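Local coordinates for uncharacterized protein (Staphylococcus aureus subsp. aureus, PDB 3QFK) that is of unconfirmed function but, as a putative 5'-nucleotidase, combines a calcineurin-like phosphoesterase domain carrying zinc and manganese with a 5'-nucleotidase C-terminal domain, at residues Phe66-Gly71 against Val203-Gly208; Gly105-His110 against Tyr128-Ala133; Asn388-Leu393 against Thr471-Asn476; Ala360-Phe365 against Asn382-Pro387. One frame throughout, in Å; residues are numbered along the deposited sequence.

Interaction 1: residues Phe66-Gly71 against Val203-Gly208. With MN (manganese (II) ion), chain C.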
# COMPACT_ATOMS: atom_id res chain seq x y z
N PHE A 66 -5.74 8.04 -24.24
CA PHE A 66 -4.81 8.48 -23.20
C PHE A 66 -4.50 7.35 -22.25
O PHE A 66 -5.35 6.48 -22.01
CB PHE A 66 -5.37 9.69 -22.42
CG PHE A 66 -5.34 10.97 -23.21
CD1 PHE A 66 -6.22 11.18 -24.27
CD2 PHE A 66 -4.41 11.95 -22.92
CE1 PHE A 66 -6.16 12.35 -25.01
CE2 PHE A 66 -4.36 13.11 -23.64
CZ PHE A 66 -5.24 13.31 -24.71
N LYS A 67 -3.26 7.35 -21.74
CA LYS A 67 -2.74 6.33 -20.87
C LYS A 67 -2.32 7.02 -19.56
O LYS A 67 -1.54 7.98 -19.58
CB LYS A 67 -1.56 5.63 -21.57
CG LYS A 67 -1.04 4.40 -20.87
CD LYS A 67 0.22 3.80 -21.53
CE LYS A 67 -0.02 3.25 -22.93
NZ LYS A 67 1.24 2.62 -23.52
N ILE A 68 -2.84 6.52 -18.44
CA ILE A 68 -2.68 7.12 -17.11
C ILE A 68 -2.25 6.16 -16.04
O ILE A 68 -2.79 5.06 -15.98
CB ILE A 68 -4.08 7.58 -16.62
CG1 ILE A 68 -4.71 8.54 -17.63
CG2 ILE A 68 -3.99 8.17 -15.21
CD1 ILE A 68 -6.16 8.84 -17.38
N ASP A 69 -1.29 6.57 -15.20
CA ASP A 69 -0.88 5.76 -14.04
C ASP A 69 -1.38 6.50 -12.77
O ASP A 69 -1.04 7.67 -12.55
CB ASP A 69 0.63 5.48 -14.01
CG ASP A 69 1.07 4.75 -12.72
OD1 ASP A 69 1.19 5.43 -11.66
OD2 ASP A 69 1.36 3.52 -12.75
N ASN A 70 -2.11 5.81 -11.91
CA ASN A 70 -2.74 6.49 -10.77
C ASN A 70 -2.08 6.33 -9.40
O ASN A 70 -2.78 6.31 -8.37
CB ASN A 70 -4.22 6.10 -10.74
CG ASN A 70 -5.05 7.01 -9.83
OD1 ASN A 70 -4.85 8.23 -9.77
ND2 ASN A 70 -6.01 6.41 -9.12
N GLY A 71 -0.76 6.25 -9.36
CA GLY A 71 -0.03 6.23 -8.08
C GLY A 71 0.38 4.88 -7.51
O GLY A 71 -0.11 3.84 -7.93
N VAL A 203 -12.18 15.19 -15.64
CA VAL A 203 -11.63 13.93 -15.20
C VAL A 203 -10.91 14.16 -13.87
O VAL A 203 -10.06 15.04 -13.77
CB VAL A 203 -10.63 13.36 -16.22
CG1 VAL A 203 -10.01 12.02 -15.73
CG2 VAL A 203 -11.29 13.22 -17.62
N VAL A 204 -11.31 13.43 -12.84
CA VAL A 204 -10.64 13.48 -11.55
C VAL A 204 -9.85 12.18 -11.38
O VAL A 204 -10.42 11.09 -11.55
CB VAL A 204 -11.64 13.59 -10.40
CG1 VAL A 204 -10.90 13.56 -9.05
CG2 VAL A 204 -12.47 14.86 -10.55
N CYS A 205 -8.56 12.29 -11.09
CA CYS A 205 -7.68 11.15 -10.85
C CYS A 205 -7.21 11.28 -9.41
O CYS A 205 -6.39 12.13 -9.09
CB CYS A 205 -6.47 11.13 -11.79
SG CYS A 205 -6.90 10.88 -13.52
N TYR A 206 -7.79 10.44 -8.56
CA TYR A 206 -7.57 10.47 -7.13
C TYR A 206 -6.94 9.20 -6.64
O TYR A 206 -7.48 8.12 -6.85
CB TYR A 206 -8.95 10.65 -6.48
CG TYR A 206 -9.02 10.57 -4.97
CD1 TYR A 206 -8.12 11.27 -4.17
CD2 TYR A 206 -10.05 9.86 -4.34
CE1 TYR A 206 -8.21 11.23 -2.76
CE2 TYR A 206 -10.15 9.80 -2.94
CZ TYR A 206 -9.24 10.51 -2.16
OH TYR A 206 -9.33 10.46 -0.80
N HIS A 207 -5.75 9.32 -6.05
CA HIS A 207 -5.12 8.19 -5.45
C HIS A 207 -5.71 8.05 -4.04
O HIS A 207 -5.11 8.46 -3.03
CB HIS A 207 -3.62 8.26 -5.34
CG HIS A 207 -3.05 6.97 -4.88
ND1 HIS A 207 -2.80 5.93 -5.75
CD2 HIS A 207 -2.83 6.48 -3.63
CE1 HIS A 207 -2.38 4.88 -5.07
NE2 HIS A 207 -2.40 5.19 -3.78
N GLY A 208 -6.94 7.55 -4.02
CA GLY A 208 -7.69 7.31 -2.81
C GLY A 208 -8.92 6.56 -3.26
O GLY A 208 -9.17 6.44 -4.48
MN MN C . -1.92 3.84 -1.84
O HOH W 1 -2.66 1.51 -1.50

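Interaction 2: residues Gly105-His110 against Tyr128-Ala133. With MN (manganese (II) ion), chain C; AKG (2-oxoglutaric acid), chain D.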
# COMPACT_ATOMS: atom_id res chain seq x y z
N GLY A 105 0.17 11.03 -14.71
CA GLY A 105 -0.08 10.20 -13.56
C GLY A 105 -0.31 11.03 -12.32
O GLY A 105 -0.37 12.27 -12.39
N THR A 106 -0.48 10.33 -11.20
CA THR A 106 -0.66 10.94 -9.91
C THR A 106 0.31 10.33 -8.88
O THR A 106 1.02 9.34 -9.16
CB THR A 106 -2.09 10.73 -9.39
OG1 THR A 106 -2.28 9.35 -9.15
CG2 THR A 106 -3.13 11.22 -10.40
N LEU A 107 0.36 10.93 -7.70
CA LEU A 107 1.18 10.46 -6.63
C LEU A 107 0.37 9.63 -5.68
O LEU A 107 -0.71 10.04 -5.23
CB LEU A 107 1.75 11.63 -5.82
CG LEU A 107 2.78 12.54 -6.49
CD1 LEU A 107 3.09 13.72 -5.56
CD2 LEU A 107 4.02 11.74 -6.80
N GLY A 108 0.90 8.46 -5.34
CA GLY A 108 0.29 7.61 -4.31
C GLY A 108 1.05 7.80 -3.00
O GLY A 108 2.10 8.44 -3.00
N ASN A 109 0.52 7.29 -1.87
CA ASN A 109 1.24 7.42 -0.60
C ASN A 109 2.62 6.77 -0.60
O ASN A 109 3.55 7.26 0.05
CB ASN A 109 0.42 6.88 0.60
CG ASN A 109 -0.08 5.46 0.36
OD1 ASN A 109 -0.80 5.21 -0.61
ND2 ASN A 109 0.25 4.55 1.28
N HIS A 110 2.77 5.66 -1.32
CA HIS A 110 4.05 4.97 -1.36
C HIS A 110 5.18 5.68 -2.11
O HIS A 110 6.34 5.32 -1.92
CB HIS A 110 3.90 3.50 -1.77
CG HIS A 110 3.18 2.68 -0.73
ND1 HIS A 110 3.80 2.25 0.42
CD2 HIS A 110 1.90 2.26 -0.65
CE1 HIS A 110 2.93 1.57 1.16
NE2 HIS A 110 1.77 1.57 0.53
N TYR A 128 6.66 12.32 -18.55
CA TYR A 128 5.27 12.78 -18.52
C TYR A 128 5.00 13.46 -17.17
O TYR A 128 5.72 13.24 -16.21
CB TYR A 128 4.28 11.65 -18.75
CG TYR A 128 4.36 10.57 -17.71
CD1 TYR A 128 5.23 9.52 -17.89
CD2 TYR A 128 3.60 10.61 -16.54
CE1 TYR A 128 5.34 8.55 -17.01
CE2 TYR A 128 3.72 9.60 -15.60
CZ TYR A 128 4.60 8.58 -15.86
OH TYR A 128 4.80 7.54 -15.06
N PRO A 129 3.95 14.29 -17.09
CA PRO A 129 3.72 14.96 -15.81
C PRO A 129 2.95 14.15 -14.79
O PRO A 129 2.10 13.35 -15.15
CB PRO A 129 2.90 16.21 -16.19
CG PRO A 129 2.23 15.85 -17.48
CD PRO A 129 3.16 14.87 -18.18
N VAL A 130 3.26 14.38 -13.53
CA VAL A 130 2.57 13.79 -12.40
C VAL A 130 1.77 14.94 -11.80
O VAL A 130 2.34 15.96 -11.40
CB VAL A 130 3.57 13.18 -11.38
CG1 VAL A 130 2.87 12.68 -10.11
CG2 VAL A 130 4.35 12.01 -12.05
N LEU A 131 0.46 14.79 -11.77
CA LEU A 131 -0.44 15.83 -11.30
C LEU A 131 -0.91 15.59 -9.86
O LEU A 131 -1.44 14.52 -9.52
CB LEU A 131 -1.66 15.82 -12.20
CG LEU A 131 -1.42 16.11 -13.69
CD1 LEU A 131 -2.75 15.98 -14.46
CD2 LEU A 131 -0.83 17.48 -13.86
N CYS A 132 -0.73 16.61 -9.02
CA CYS A 132 -1.16 16.54 -7.62
C CYS A 132 -1.53 17.93 -7.18
O CYS A 132 -0.65 18.78 -6.99
CB CYS A 132 -0.04 16.01 -6.74
SG CYS A 132 -0.53 15.86 -4.98
N ALA A 133 -2.83 18.18 -7.03
CA ALA A 133 -3.29 19.51 -6.67
C ALA A 133 -3.38 19.75 -5.16
O ALA A 133 -3.49 20.90 -4.74
CB ALA A 133 -4.66 19.79 -7.32
MN MN C . -1.92 3.84 -1.84
C1 AKG D . 0.36 -0.70 3.13
O1 AKG D . 0.23 -1.87 2.71
O2 AKG D . -0.26 0.24 2.59
C2 AKG D . 1.25 -0.41 4.26
O5 AKG D . 1.60 0.74 4.43
C3 AKG D . 1.74 -1.51 5.20
C4 AKG D . 1.94 -1.02 6.64
C5 AKG D . 3.36 -1.28 7.12
O3 AKG D . 3.54 -2.02 8.11
O4 AKG D . 4.30 -0.73 6.52
O HOH W 2 -1.37 13.10 -7.31
O HOH W 1 -2.66 1.51 -1.50

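Interaction 3: residues Asn388-Leu393 against Thr471-Asn476. With AKG (2-oxoglutaric acid), chain D.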
# COMPACT_ATOMS: atom_id res chain seq x y z
N ASN A 388 10.22 -0.46 6.49
CA ASN A 388 10.00 0.16 7.78
C ASN A 388 11.25 0.10 8.65
O ASN A 388 11.98 -0.88 8.62
CB ASN A 388 8.90 -0.57 8.56
CG ASN A 388 7.57 -0.63 7.81
OD1 ASN A 388 7.26 0.24 7.03
ND2 ASN A 388 6.78 -1.67 8.08
N THR A 389 11.49 1.16 9.41
CA THR A 389 12.56 1.18 10.40
C THR A 389 11.80 1.05 11.75
O THR A 389 10.57 0.88 11.76
CB THR A 389 13.43 2.42 10.33
OG1 THR A 389 12.63 3.58 10.56
CG2 THR A 389 14.13 2.53 8.94
N PHE A 390 12.51 1.15 12.88
CA PHE A 390 11.85 0.94 14.16
C PHE A 390 12.12 2.03 15.19
O PHE A 390 13.09 2.80 15.11
CB PHE A 390 12.25 -0.44 14.70
CG PHE A 390 11.94 -1.56 13.75
CD1 PHE A 390 12.84 -1.89 12.73
CD2 PHE A 390 10.74 -2.26 13.84
CE1 PHE A 390 12.55 -2.88 11.81
CE2 PHE A 390 10.44 -3.28 12.93
CZ PHE A 390 11.34 -3.59 11.92
N LYS A 391 11.23 2.08 16.16
CA LYS A 391 11.32 3.02 17.27
C LYS A 391 10.91 2.34 18.57
O LYS A 391 10.01 1.51 18.58
CB LYS A 391 10.41 4.22 17.02
CG LYS A 391 10.97 5.18 15.92
CD LYS A 391 10.18 6.47 15.83
CE LYS A 391 10.97 7.57 15.05
NZ LYS A 391 11.54 7.03 13.79
N VAL A 392 11.60 2.70 19.65
CA VAL A 392 11.28 2.23 20.98
C VAL A 392 10.59 3.41 21.61
O VAL A 392 11.15 4.52 21.68
CB VAL A 392 12.50 1.85 21.82
CG1 VAL A 392 12.03 1.31 23.19
CG2 VAL A 392 13.36 0.83 21.12
N LEU A 393 9.35 3.18 22.02
CA LEU A 393 8.50 4.20 22.60
C LEU A 393 8.25 3.92 24.07
O LEU A 393 8.13 2.77 24.46
CB LEU A 393 7.15 4.19 21.90
CG LEU A 393 7.17 4.40 20.37
CD1 LEU A 393 5.75 4.35 19.80
CD2 LEU A 393 7.85 5.71 20.03
N THR A 471 8.65 0.20 27.86
CA THR A 471 9.18 0.53 26.52
C THR A 471 8.74 -0.53 25.53
O THR A 471 8.77 -1.72 25.83
CB THR A 471 10.73 0.61 26.47
OG1 THR A 471 11.28 -0.58 27.06
CG2 THR A 471 11.25 1.86 27.19
N ILE A 472 8.36 -0.10 24.33
CA ILE A 472 7.92 -1.01 23.29
C ILE A 472 8.57 -0.61 21.95
O ILE A 472 8.67 0.55 21.61
CB ILE A 472 6.37 -1.07 23.19
CG1 ILE A 472 5.93 -2.09 22.14
CG2 ILE A 472 5.77 0.32 22.89
CD1 ILE A 472 4.37 -2.33 22.08
N CYS A 473 9.05 -1.62 21.24
CA CYS A 473 9.68 -1.46 19.97
C CYS A 473 8.63 -1.73 18.90
O CYS A 473 8.13 -2.84 18.81
CB CYS A 473 10.84 -2.45 19.84
SG CYS A 473 11.64 -2.32 18.24
N VAL A 474 8.28 -0.71 18.12
CA VAL A 474 7.30 -0.86 17.04
C VAL A 474 7.92 -0.37 15.76
O VAL A 474 8.94 0.33 15.81
CB VAL A 474 6.05 -0.02 17.31
CG1 VAL A 474 5.54 -0.32 18.71
CG2 VAL A 474 6.37 1.47 17.17
N ASN A 475 7.32 -0.70 14.62
CA ASN A 475 7.83 -0.17 13.33
C ASN A 475 7.43 1.32 13.18
O ASN A 475 6.54 1.78 13.89
CB ASN A 475 7.43 -1.04 12.14
CG ASN A 475 5.95 -0.95 11.79
OD1 ASN A 475 5.38 0.13 11.78
ND2 ASN A 475 5.34 -2.08 11.46
N ASN A 476 8.07 2.05 12.27
CA ASN A 476 7.83 3.49 12.14
C ASN A 476 6.41 3.80 11.70
O ASN A 476 5.86 4.83 12.07
CB ASN A 476 8.83 4.15 11.19
CG ASN A 476 8.63 3.74 9.75
OD1 ASN A 476 8.99 2.62 9.35
ND2 ASN A 476 8.04 4.63 8.96
C1 AKG D . 0.36 -0.70 3.13
O1 AKG D . 0.23 -1.87 2.71
O2 AKG D . -0.26 0.24 2.59
C2 AKG D . 1.25 -0.41 4.26
O5 AKG D . 1.60 0.74 4.43
C3 AKG D . 1.74 -1.51 5.20
C4 AKG D . 1.94 -1.02 6.64
C5 AKG D . 3.36 -1.28 7.12
O3 AKG D . 3.54 -2.02 8.11
O4 AKG D . 4.30 -0.73 6.52

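Interaction 4: residues Ala360-Phe365 against Asn382-Pro387. With AKG (2-oxoglutaric acid), chain D.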
# COMPACT_ATOMS: atom_id res chain seq x y z
N ALA A 360 7.99 -5.87 22.28
CA ALA A 360 8.17 -5.64 20.86
C ALA A 360 6.96 -6.20 20.18
O ALA A 360 6.23 -6.97 20.76
CB ALA A 360 9.45 -6.31 20.34
N CYS A 361 6.72 -5.79 18.95
CA CYS A 361 5.62 -6.34 18.21
C CYS A 361 5.86 -6.23 16.73
O CYS A 361 6.68 -5.44 16.29
CB CYS A 361 4.31 -5.65 18.56
SG CYS A 361 4.26 -3.98 18.06
N THR A 362 5.21 -7.13 16.00
CA THR A 362 5.25 -7.13 14.56
C THR A 362 4.02 -7.86 14.03
O THR A 362 3.36 -8.68 14.73
CB THR A 362 6.53 -7.81 14.01
OG1 THR A 362 6.56 -7.65 12.59
CG2 THR A 362 6.57 -9.31 14.38
N ALA A 363 3.68 -7.52 12.80
CA ALA A 363 2.59 -8.13 12.11
C ALA A 363 3.17 -9.28 11.33
O ALA A 363 4.38 -9.37 11.12
CB ALA A 363 1.91 -7.12 11.18
N LEU A 364 2.32 -10.23 10.99
CA LEU A 364 2.70 -11.32 10.13
C LEU A 364 2.12 -10.87 8.81
O LEU A 364 0.89 -10.85 8.61
CB LEU A 364 2.08 -12.64 10.57
CG LEU A 364 2.50 -13.78 9.63
CD1 LEU A 364 4.00 -14.04 9.82
CD2 LEU A 364 1.66 -15.05 9.87
N PHE A 365 2.98 -10.49 7.88
CA PHE A 365 2.48 -9.97 6.62
C PHE A 365 1.88 -11.08 5.74
O PHE A 365 2.19 -12.27 5.90
CB PHE A 365 3.57 -9.18 5.92
CG PHE A 365 4.15 -8.09 6.78
CD1 PHE A 365 3.37 -7.03 7.21
CD2 PHE A 365 5.49 -8.12 7.15
CE1 PHE A 365 3.90 -6.01 8.00
CE2 PHE A 365 6.05 -7.10 7.94
CZ PHE A 365 5.25 -6.05 8.37
N ASN A 382 10.05 -11.61 1.35
CA ASN A 382 8.67 -12.04 1.49
C ASN A 382 8.17 -12.01 2.95
O ASN A 382 7.01 -11.74 3.19
CB ASN A 382 8.43 -13.39 0.79
CG ASN A 382 8.43 -13.26 -0.73
OD1 ASN A 382 8.47 -12.14 -1.26
ND2 ASN A 382 8.39 -14.38 -1.43
N ASN A 383 9.04 -12.23 3.92
CA ASN A 383 8.63 -12.15 5.33
C ASN A 383 8.58 -10.70 5.85
O ASN A 383 7.83 -10.40 6.76
CB ASN A 383 9.53 -13.00 6.20
CG ASN A 383 9.26 -14.49 6.04
OD1 ASN A 383 8.11 -14.92 5.89
ND2 ASN A 383 10.31 -15.29 6.15
N TYR A 384 9.34 -9.79 5.25
CA TYR A 384 9.29 -8.38 5.66
C TYR A 384 9.49 -7.52 4.40
O TYR A 384 10.56 -7.04 4.18
CB TYR A 384 10.37 -8.04 6.73
CG TYR A 384 9.88 -6.91 7.59
CD1 TYR A 384 9.76 -5.63 7.09
CD2 TYR A 384 9.44 -7.15 8.89
CE1 TYR A 384 9.22 -4.60 7.85
CE2 TYR A 384 8.91 -6.13 9.67
CZ TYR A 384 8.80 -4.87 9.15
OH TYR A 384 8.27 -3.85 9.90
N PRO A 385 8.42 -7.30 3.61
CA PRO A 385 8.47 -6.57 2.34
C PRO A 385 8.19 -5.08 2.40
O PRO A 385 7.71 -4.52 1.42
CB PRO A 385 7.34 -7.22 1.54
CG PRO A 385 6.30 -7.48 2.59
CD PRO A 385 7.05 -7.78 3.89
N PHE A 386 8.44 -4.44 3.54
CA PHE A 386 8.20 -3.01 3.67
C PHE A 386 9.47 -2.37 4.15
O PHE A 386 10.20 -2.99 4.93
CB PHE A 386 7.05 -2.74 4.64
CG PHE A 386 5.73 -3.30 4.20
CD1 PHE A 386 5.00 -2.68 3.18
CD2 PHE A 386 5.21 -4.44 4.78
CE1 PHE A 386 3.78 -3.19 2.76
CE2 PHE A 386 3.98 -4.97 4.38
CZ PHE A 386 3.26 -4.34 3.36
N PRO A 387 9.75 -1.14 3.69
CA PRO A 387 10.98 -0.51 4.15
C PRO A 387 10.79 0.21 5.49
O PRO A 387 11.19 1.33 5.63
CB PRO A 387 11.32 0.46 3.01
CG PRO A 387 10.04 0.82 2.41
CD PRO A 387 9.06 -0.32 2.69
C1 AKG D . 0.36 -0.70 3.13
O1 AKG D . 0.23 -1.87 2.71
O2 AKG D . -0.26 0.24 2.59
C2 AKG D . 1.25 -0.41 4.26
O5 AKG D . 1.60 0.74 4.43
C3 AKG D . 1.74 -1.51 5.20
C4 AKG D . 1.94 -1.02 6.64
C5 AKG D . 3.36 -1.28 7.12
O3 AKG D . 3.54 -2.02 8.11
O4 AKG D . 4.30 -0.73 6.52
O HOH W 3 7.07 -4.87 11.87
O HOH W 4 5.76 -10.78 8.69

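Interaction 1: residues Phe66-Gly71 against Val203-Gly208
His-207 leans across the contact onto the backbone carbonyl of Asn-70. CB lies 3.7 Å from Asn-70 O; CG is anti to the backbone N, and this torsion (chi1 -172°) brings the ND1 edge of the ring to that oxygen. ND1 donates to Asn-70 O at 2.6 Å, a short bond with an N-H...O angle of 165°; the oxygen sits close to the ring plane and ND1 in the carbonyl plane. CG and CE1 flank ND1, a little farther from the oxygen. Gly-71 CA follows, 3.6 Å from ND1 of His-207. At the far side of the ring NE2, between CD2 and CE1, binds the manganese ion at 2.4 Å, while Asp-72, Asn-109, His-247 and a water supply further ligands. The ND1 bond and the metal bond together fix the imidazole's rotation. Asn-70 ND2 donates to Tyr-206 O at 3.2 Å, from well above that carbonyl plane, while its OD1 is taken by Thr-106 OG1. Behind them Ile-68 CG2 rests 4.3 Å from Cys-205 SG. Strands 64-69 and 201-207 belong to different mixed sheets, so the contact ties together the two-sheet core of the calcineurin-like phosphoesterase fold at its metal end, with Asn-70 as second shell to a manganese ligand.

Interaction 2: residues Gly105-His110 against Tyr128-Ala133
Gly-105 meets Val-130 in a single beta bridge, bonding not to that residue itself but to both its neighbours. Gly-105 N donates to Pro-129 O at 3.0 Å, in the carbonyl plane, and Leu-131 N donates to Gly-105 O at 2.7 Å with an N-H...O angle of 168°. Val-130 CA also comes within 3.3 Å of Gly-105 O, a CA-H...O contact beside the stronger bond. The ring of Tyr-128 lies obliquely near the glycine, with CD2 3.9 Å from Gly-105 N. Leu-107 and Val-130 carry the apolar part. Val-130 CG1, placed anti to the backbone N (chi1 174°), reaches Leu-107 CG at 3.6 Å and is just as close to CD2 of that leucine, the two side chains crossing at about a right angle. The other methyl of Leu-107, CD1, turns to Cys-132 CB. Helix 116-125 joins this patch through Leu-119 and Leu-123. Where the backbones part, a water bridges them: water 2 O accepts from Leu-107 N at 2.8 Å. The same water donates to Leu-131 O. Beyond this braced stretch the chain enters Gly-108, Asn-109 and His-110 of the GNH(D/E) signature of metallophosphoesterases: Asn-109 OD1 binds manganese, and His-110 NE2 donates to 2-oxoglutaric acid O2 at 3.2 Å.

Interaction 3: residues Asn388-Leu393 against Thr471-Asn476
Phe-390 lays its ring beside the backbone of Asn-475, CD2 approaching CA of Asn-475 at 3.6 Å and CE2 its CB. CG is anti to the carbonyl carbon, and this torsion (chi1 -56°) lays the ring along Asn-475, with ring and amide planes 56° apart. Phe-390 CB is 4.1 Å from Cys-473 SG, and the sulfur lies oblique to the ring. Under these side chains strands 390-393 and 471-475 run antiparallel. Lys-391 and Val-474 form one hydrogen-bonded pair, with both bonds 2.9 Å long: Lys-391 N to Val-474 O and Val-474 N to Lys-391 O. Leu-393 and Ile-472 form the next, its shorter bond being Leu-393 N to Ile-472 O at 2.7 Å. On the face carrying those four residues, Leu-393 CD1 packs on Val-474 CG2; from the other face Val-392 CG1 reaches Thr-471 CB at 3.6 Å. At the ligand end a side chain takes over from the ladder. Asn-476 OD1 accepts from Thr-389 N at 2.9 Å, from above its amide plane, while Asn-476 N donates back to Thr-389 O. Asn-475 is the N-cap of helix 476-479, its OD1 accepting from Arg-478 N. Asn-388 extends beyond the pair; ND2 donates to 2-oxoglutaric acid O4 at 3.1 Å and weakly to O3, and is also hydrogen-bonded to Tyr-384 OH. The whole is a central antiparallel pair of the C-terminal domain's mixed sheet, whose strand ends furnish Asn-388 and Asn-475 to the ligand pocket.

Interaction 4: residues Ala360-Phe365 against Asn382-Pro387
Asn-383 O, at the end of helix 377-383, approaches the edge of the Phe-365 ring, 3.3 Å from CD2, and opens a contact built on an aromatic cluster of Phe-365, Tyr-384 and Phe-386 beside the ligand pocket. No direct hydrogen bond crosses here. Instead a water accepts from Phe-365 N and donates to Ala-363 O and Asn-383 O, linking the last turn of the helix to the backbone of Ala-363 and Phe-365, while the Asn-383 side chain turns off to Gly-370 O. Tyr-384, the first residue to leave the helix, presents a ring face: Phe-365 CE2 stands over its centre, 3.5 Å from Tyr-384 CE2, in a T-shaped stack with planes at 87°. A second water joins Tyr-384 OH to Thr-362 OG1. Pro-385 touches obliquely, its CD 3.6 Å from Phe-365 CD2. Phe-386 completes the cluster with the roles reversed, since now Phe-365 offers the face and Phe-386 the edge, with centroids 5.0 Å apart. In Phe-365, chi1 (-54°) directs the ring at this segment, and chi2 (-64°) turns its edge to Tyr-384 and its face to Phe-386. The edge of Phe-386 is thereby committed to Phe-365, and one of its faces meets the ligand: CE1 of Phe-386 lies 3.6 Å from C3 of 2-oxoglutaric acid.

In the fold
All four contacts are largely buried, though Pro-129 in interaction 2 is exposed and Lys-391 in interaction 3 and Pro-385 and Phe-386 in interaction 4 are partly so. Interactions 1 and 2 belong to the metal-binding domain and touch through Asp-69 O to Thr-106 N, each delivering a manganese ligand. Interactions 3 and 4 lie in the C-terminal domain, where strands 359-363 and 469-475 are neighbours in one sheet. Chemistry follows place: two hydrogen bonds between sheets in 1, with a little apolar packing behind, one bridge plus aliphatic packing in 2, a regular ladder in 3, ring packing and waters in 4. Interactions 2, 3 and 4 meet at 2-oxoglutaric acid, bound between the domains.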